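Long-range contact in nicotinate-nucleotide pyrophosphorylase (Ehrlichia chaffeensis, PDB 3L0G), which probably converts quinolinate to nicotinate mononucleotide by decarboxylating phosphoribosyl transfer, a step in NAD biosynthesis: residues 220-234 with 246-258. Sequence-based numbering, arbitrary orientation. Where two conformers were deposited one is given.
With EDO (1,2-ethanediol), chain I.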
loop_
_atom_site.group_PDB
_atom_site.type_symbol
_atom_site.label_atom_id
_atom_site.label_comp_id
_atom_site.label_asym_id
_atom_site.label_seq_id
_atom_site.Cartn_x
_atom_site.Cartn_y
_atom_site.Cartn_z
ATOM N N VAL C 220 -13.412 0.747 -39.080
ATOM C CA VAL C 220 -14.639 0.113 -38.636
ATOM C C VAL C 220 -15.021 -1.082 -39.545
ATOM O O VAL C 220 -15.313 -2.179 -39.061
ATOM C CB VAL C 220 -15.804 1.099 -38.600
ATOM C CG1 VAL C 220 -17.082 0.359 -38.325
ATOM C CG2 VAL C 220 -15.563 2.211 -37.533
ATOM N N GLU C 221 -14.982 -0.872 -40.855
ATOM C CA GLU C 221 -15.298 -1.943 -41.812
ATOM C C GLU C 221 -14.408 -3.178 -41.630
ATOM O O GLU C 221 -14.912 -4.323 -41.673
ATOM C CB GLU C 221 -15.208 -1.435 -43.261
ATOM C CG GLU C 221 -16.420 -0.590 -43.651
ATOM C CD GLU C 221 -16.242 0.198 -44.943
ATOM O OE1 GLU C 221 -15.112 0.591 -45.263
ATOM O OE2 GLU C 221 -17.254 0.455 -45.634
ATOM N N GLU C 222 -13.100 -2.948 -41.427
ATOM C CA GLU C 222 -12.145 -4.048 -41.297
ATOM C C GLU C 222 -12.312 -4.766 -39.949
ATOM O O GLU C 222 -12.156 -5.969 -39.875
ATOM C CB GLU C 222 -10.691 -3.579 -41.498
ATOM C CG GLU C 222 -9.666 -4.707 -41.412
ATOM C CD GLU C 222 -8.228 -4.262 -41.633
ATOM O OE1 GLU C 222 -7.939 -3.044 -41.781
ATOM O OE2 GLU C 222 -7.364 -5.162 -41.688
ATOM N N SER C 223 -12.641 -4.028 -38.893
ATOM C CA SER C 223 -12.898 -4.625 -37.592
ATOM C C SER C 223 -14.158 -5.507 -37.623
ATOM O O SER C 223 -14.189 -6.604 -37.057
ATOM C CB SER C 223 -13.030 -3.509 -36.547
ATOM O OG SER C 223 -11.814 -2.790 -36.426
ATOM N N LEU C 224 -15.187 -5.026 -38.299
ATOM C CA LEU C 224 -16.423 -5.778 -38.491
ATOM C C LEU C 224 -16.172 -7.071 -39.254
ATOM O O LEU C 224 -16.732 -8.102 -38.920
ATOM C CB LEU C 224 -17.446 -4.954 -39.278
ATOM C CG LEU C 224 -18.483 -4.093 -38.561
ATOM C CD1 LEU C 224 -19.384 -3.481 -39.662
ATOM C CD2 LEU C 224 -19.337 -4.864 -37.523
ATOM N N SER C 225 -15.330 -7.002 -40.281
ATOM C CA SER C 225 -14.995 -8.180 -41.097
ATOM C C SER C 225 -14.350 -9.251 -40.254
ATOM O O SER C 225 -14.520 -10.453 -40.523
ATOM C CB SER C 225 -14.052 -7.800 -42.238
ATOM O OG SER C 225 -14.754 -6.979 -43.163
ATOM N N ASN C 226 -13.610 -8.797 -39.233
ATOM C CA ASN C 226 -12.941 -9.692 -38.290
ATOM C C ASN C 226 -13.838 -10.125 -37.120
ATOM O O ASN C 226 -13.369 -10.792 -36.216
ATOM C CB ASN C 226 -11.655 -9.057 -37.753
ATOM C CG ASN C 226 -10.531 -9.097 -38.751
ATOM O OD1 ASN C 226 -10.505 -8.318 -39.704
ATOM N ND2 ASN C 226 -9.618 -10.011 -38.566
ATOM N N ASN C 227 -15.122 -9.761 -37.157
ATOM C CA ASN C 227 -16.097 -10.167 -36.155
ATOM C C ASN C 227 -15.751 -9.771 -34.702
ATOM O O ASN C 227 -15.928 -10.574 -33.795
ATOM C CB ASN C 227 -16.347 -11.686 -36.252
ATOM C CG ASN C 227 -16.873 -12.108 -37.606
ATOM O OD1 ASN C 227 -17.790 -11.500 -38.141
ATOM N ND2 ASN C 227 -16.288 -13.161 -38.170
ATOM N N VAL C 228 -15.258 -8.546 -34.481
ATOM C CA VAL C 228 -14.955 -8.088 -33.123
ATOM C C VAL C 228 -16.227 -7.927 -32.306
ATOM O O VAL C 228 -17.313 -7.832 -32.838
ATOM C CB VAL C 228 -14.135 -6.770 -33.095
ATOM C CG1 VAL C 228 -12.771 -7.013 -33.670
ATOM C CG2 VAL C 228 -14.845 -5.664 -33.815
ATOM N N ASP C 229 -16.077 -7.911 -30.994
ATOM C CA ASP C 229 -17.248 -7.836 -30.124
ATOM C C ASP C 229 -17.640 -6.380 -29.916
ATOM O O ASP C 229 -18.810 -6.073 -29.710
ATOM C CB ASP C 229 -16.948 -8.544 -28.793
ATOM C CG ASP C 229 -16.608 -10.012 -28.989
ATOM O OD1 ASP C 229 -17.557 -10.792 -29.220
ATOM O OD2 ASP C 229 -15.420 -10.374 -28.927
ATOM N N MET C 230 -16.669 -5.481 -30.035
ATOM C CA MET C 230 -16.856 -4.092 -29.642
ATOM C C MET C 230 -15.927 -3.201 -30.425
ATOM O O MET C 230 -14.743 -3.498 -30.586
ATOM C CB MET C 230 -16.587 -3.933 -28.140
ATOM C CG MET C 230 -16.552 -2.484 -27.599
ATOM S SD MET C 230 -16.495 -2.513 -25.788
ATOM C CE MET C 230 -15.270 -1.207 -25.458
ATOM N N ILE C 231 -16.498 -2.118 -30.929
ATOM C CA ILE C 231 -15.780 -1.134 -31.732
ATOM C C ILE C 231 -15.918 0.231 -31.058
ATOM O O ILE C 231 -17.009 0.681 -30.738
ATOM C CB ILE C 231 -16.325 -1.081 -33.166
ATOM C CG1 ILE C 231 -15.986 -2.362 -33.917
ATOM C CG2 ILE C 231 -15.732 0.111 -33.914
ATOM C CD1 ILE C 231 -16.659 -2.447 -35.312
ATOM N N LEU C 232 -14.787 0.869 -30.833
ATOM C CA LEU C 232 -14.722 2.187 -30.249
ATOM C C LEU C 232 -14.492 3.200 -31.368
ATOM O O LEU C 232 -13.619 3.008 -32.222
ATOM C CB LEU C 232 -13.576 2.212 -29.240
ATOM C CG LEU C 232 -13.462 3.377 -28.279
ATOM C CD1 LEU C 232 -12.901 2.893 -26.931
ATOM C CD2 LEU C 232 -12.564 4.480 -28.893
ATOM N N LEU C 233 -15.295 4.255 -31.384
ATOM C CA LEU C 233 -15.159 5.321 -32.379
ATOM C C LEU C 233 -14.400 6.499 -31.720
ATOM O O LEU C 233 -14.915 7.150 -30.801
ATOM C CB LEU C 233 -16.535 5.729 -32.902
ATOM C CG LEU C 233 -17.450 4.600 -33.439
ATOM C CD1 LEU C 233 -18.871 5.112 -33.777
ATOM C CD2 LEU C 233 -16.849 3.921 -34.681
ATOM N N ASP C 234 -13.155 6.719 -32.145
ATOM C CA ASP C 234 -12.255 7.680 -31.471
ATOM C C ASP C 234 -12.225 8.988 -32.275
ATOM O O ASP C 234 -11.789 9.006 -33.410
ATOM C CB ASP C 234 -10.849 7.081 -31.328
ATOM C CG ASP C 234 -9.927 7.891 -30.394
ATOM O OD1 ASP C 234 -10.380 8.333 -29.300
ATOM O OD2 ASP C 234 -8.723 8.056 -30.745
ATOM N N ASP C 246 -24.861 2.621 -38.906
ATOM C CA ASP C 246 -25.529 1.991 -40.034
ATOM C C ASP C 246 -24.784 0.757 -40.544
ATOM O O ASP C 246 -25.372 -0.297 -40.780
ATOM C CB ASP C 246 -25.656 2.988 -41.169
ATOM C CG ASP C 246 -26.461 2.449 -42.293
ATOM O OD1 ASP C 246 -27.677 2.272 -42.094
ATOM O OD2 ASP C 246 -25.866 2.184 -43.352
ATOM N N ILE C 247 -23.475 0.898 -40.737
ATOM C CA ILE C 247 -22.638 -0.187 -41.264
ATOM C C ILE C 247 -22.584 -1.334 -40.273
ATOM O O ILE C 247 -22.628 -2.477 -40.638
ATOM C CB ILE C 247 -21.171 0.266 -41.524
ATOM C CG1 ILE C 247 -21.107 1.267 -42.681
ATOM C CG2 ILE C 247 -20.287 -0.943 -41.847
ATOM C CD1 ILE C 247 -19.763 1.963 -42.829
ATOM N N VAL C 248 -22.456 -0.995 -38.990
ATOM C CA VAL C 248 -22.341 -2.035 -37.951
ATOM C C VAL C 248 -23.659 -2.828 -37.848
ATOM O O VAL C 248 -23.650 -4.046 -37.659
ATOM C CB VAL C 248 -21.946 -1.446 -36.569
ATOM C CG1 VAL C 248 -22.098 -2.504 -35.471
ATOM C CG2 VAL C 248 -20.504 -0.867 -36.596
ATOM N N ASN C 249 -24.787 -2.125 -37.966
ATOM C CA ASN C 249 -26.105 -2.767 -37.976
ATOM C C ASN C 249 -26.308 -3.703 -36.759
ATOM O O ASN C 249 -26.800 -4.811 -36.881
ATOM C CB ASN C 249 -26.277 -3.508 -39.321
ATOM C CG ASN C 249 -27.756 -3.846 -39.669
ATOM O OD1 ASN C 249 -27.996 -4.742 -40.487
ATOM N ND2 ASN C 249 -28.720 -3.148 -39.062
ATOM N N GLY C 250 -25.913 -3.249 -35.580
ATOM C CA GLY C 250 -26.051 -4.036 -34.360
ATOM C C GLY C 250 -25.268 -5.346 -34.262
ATOM O O GLY C 250 -25.562 -6.147 -33.385
ATOM N N LYS C 251 -24.281 -5.552 -35.137
ATOM C CA LYS C 251 -23.438 -6.766 -35.132
ATOM C C LYS C 251 -22.234 -6.647 -34.199
ATOM O O LYS C 251 -21.590 -7.640 -33.886
ATOM C CB LYS C 251 -22.933 -7.079 -36.544
ATOM C CG LYS C 251 -24.048 -7.285 -37.579
ATOM C CD LYS C 251 -23.517 -7.703 -38.958
ATOM C CE LYS C 251 -22.626 -6.627 -39.642
ATOM N NZ LYS C 251 -21.372 -7.272 -40.190
ATOM N N SER C 252 -21.914 -5.428 -33.772
ATOM C CA SER C 252 -20.927 -5.230 -32.729
ATOM C C SER C 252 -21.446 -4.160 -31.774
ATOM O O SER C 252 -22.295 -3.360 -32.125
ATOM C CB SER C 252 -19.555 -4.887 -33.361
ATOM O OG SER C 252 -18.672 -4.264 -32.459
ATOM N N VAL C 253 -20.967 -4.199 -30.536
ATOM C CA VAL C 253 -21.203 -3.120 -29.607
ATOM C C VAL C 253 -20.469 -1.896 -30.195
ATOM O O VAL C 253 -19.424 -2.049 -30.818
ATOM C CB VAL C 253 -20.705 -3.500 -28.179
ATOM C CG1 VAL C 253 -20.562 -2.269 -27.288
ATOM C CG2 VAL C 253 -21.670 -4.577 -27.535
ATOM N N LEU C 254 -21.047 -0.710 -30.054
ATOM C CA LEU C 254 -20.417 0.548 -30.520
ATOM C C LEU C 254 -20.331 1.532 -29.398
ATOM O O LEU C 254 -21.349 1.865 -28.772
ATOM C CB LEU C 254 -21.243 1.217 -31.641
ATOM C CG LEU C 254 -20.868 1.004 -33.096
ATOM C CD1 LEU C 254 -21.815 1.801 -34.021
ATOM C CD2 LEU C 254 -19.399 1.407 -33.300
ATOM N N GLU C 255 -19.133 2.068 -29.202
ATOM C CA GLU C 255 -18.871 3.023 -28.143
ATOM C C GLU C 255 -18.237 4.241 -28.784
ATOM O O GLU C 255 -17.359 4.077 -29.625
ATOM C CB GLU C 255 -17.894 2.410 -27.150
ATOM C CG GLU C 255 -17.395 3.342 -26.105
ATOM C CD GLU C 255 -16.763 2.597 -24.936
ATOM O OE1 GLU C 255 -15.758 3.097 -24.417
ATOM O OE2 GLU C 255 -17.270 1.519 -24.554
ATOM N N VAL C 256 -18.668 5.432 -28.395
ATOM C CA VAL C 256 -18.017 6.673 -28.824
ATOM C C VAL C 256 -17.145 7.101 -27.666
ATOM O O VAL C 256 -17.618 7.158 -26.530
ATOM C CB VAL C 256 -19.039 7.790 -29.160
ATOM C CG1 VAL C 256 -18.333 9.148 -29.419
ATOM C CG2 VAL C 256 -19.921 7.396 -30.375
ATOM N N SER C 257 -15.878 7.389 -27.957
ATOM C CA SER C 257 -14.929 7.825 -26.951
ATOM C C SER C 257 -14.395 9.195 -27.307
ATOM O O SER C 257 -14.103 9.482 -28.473
ATOM C CB SER C 257 -13.756 6.865 -26.849
ATOM O OG SER C 257 -13.196 6.909 -25.531
ATOM N N GLY C 258 -14.302 10.043 -26.287
ATOM C CA GLY C 258 -13.753 11.389 -26.407
ATOM C C GLY C 258 -14.380 12.283 -25.358
ATOM O O GLY C 258 -15.408 11.915 -24.748
HETATM C C1 EDO I . -12.769 2.903 -23.455
HETATM O O1 EDO I . -12.352 3.665 -22.329
HETATM C C2 EDO I . -13.425 1.596 -23.005
HETATM O O2 EDO I . -14.771 1.782 -22.526
HETATM O O HOH W 1 -18.665 -8.078 -35.080
HETATM O O HOH W 2 -20.011 -9.928 -32.205
#
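Glu-255, a carboxylate buried on the sheet between Met-230 and Leu-232, is the unusual feature of this otherwise largely apolar contact. Its chain leaves the strand with CG anti to the backbone N (chi1 172°) and stays extended, which brings the carboxylate to the ends of the two apolar side chains. The methyl CE of Met-230 lies 3.5 Å from OE2 of Glu-255, while Leu-232 slants across the glutamate, its CD1 3.8 Å from Glu-255 OE1. Arg-148 forms a salt bridge to OE2, Ser-277 hydrogen-bonds OE1, and O2 of a 1,2-ethanediol, probably from the crystallisation liquor, donates to OE1 of Glu-255 at 2.5 Å. Further along the same face, CD2 of Leu-232 presses on CB of Ser-257 at only 3.4 Å.

Strands 230-234 and 253-257 run parallel, their axes at 24°, joined by a five-bond ladder in which Ile-231 and Leu-233 each donate to and accept from the partner strand. The shortest rung, Leu-233 N to Glu-255 O, measures 2.7 Å. Where the ladder begins, Val-253 O takes a second bond from the hydroxyl of Ser-252, on the opposite face of the carbonyl plane from Ile-231 N. Ahead of the first rung, a water sits within hydrogen-bonding distance of Val-228 O and Lys-251 O.

The other face of the sheet carries Ile-231, Leu-233, Leu-254 and Val-256; CD2 of Leu-254 reaches CG of Leu-233 at 3.7 Å, and Ile-241 and Ala-244 of helix 238-248 cover Leu-233. Between the helices, CD1 of Leu-224 packs against CG2 of Ile-247, while CD2 of Leu-224 touches CA of Val-248 and CB of Ser-252. Adjacent parallel strands connected through helix 238-248, which packs on their outer side, form a beta-alpha-beta crossover, the repeating element of the alpha/beta-barrel-like C-terminal domain of quinolinate phosphoribosyltransferases.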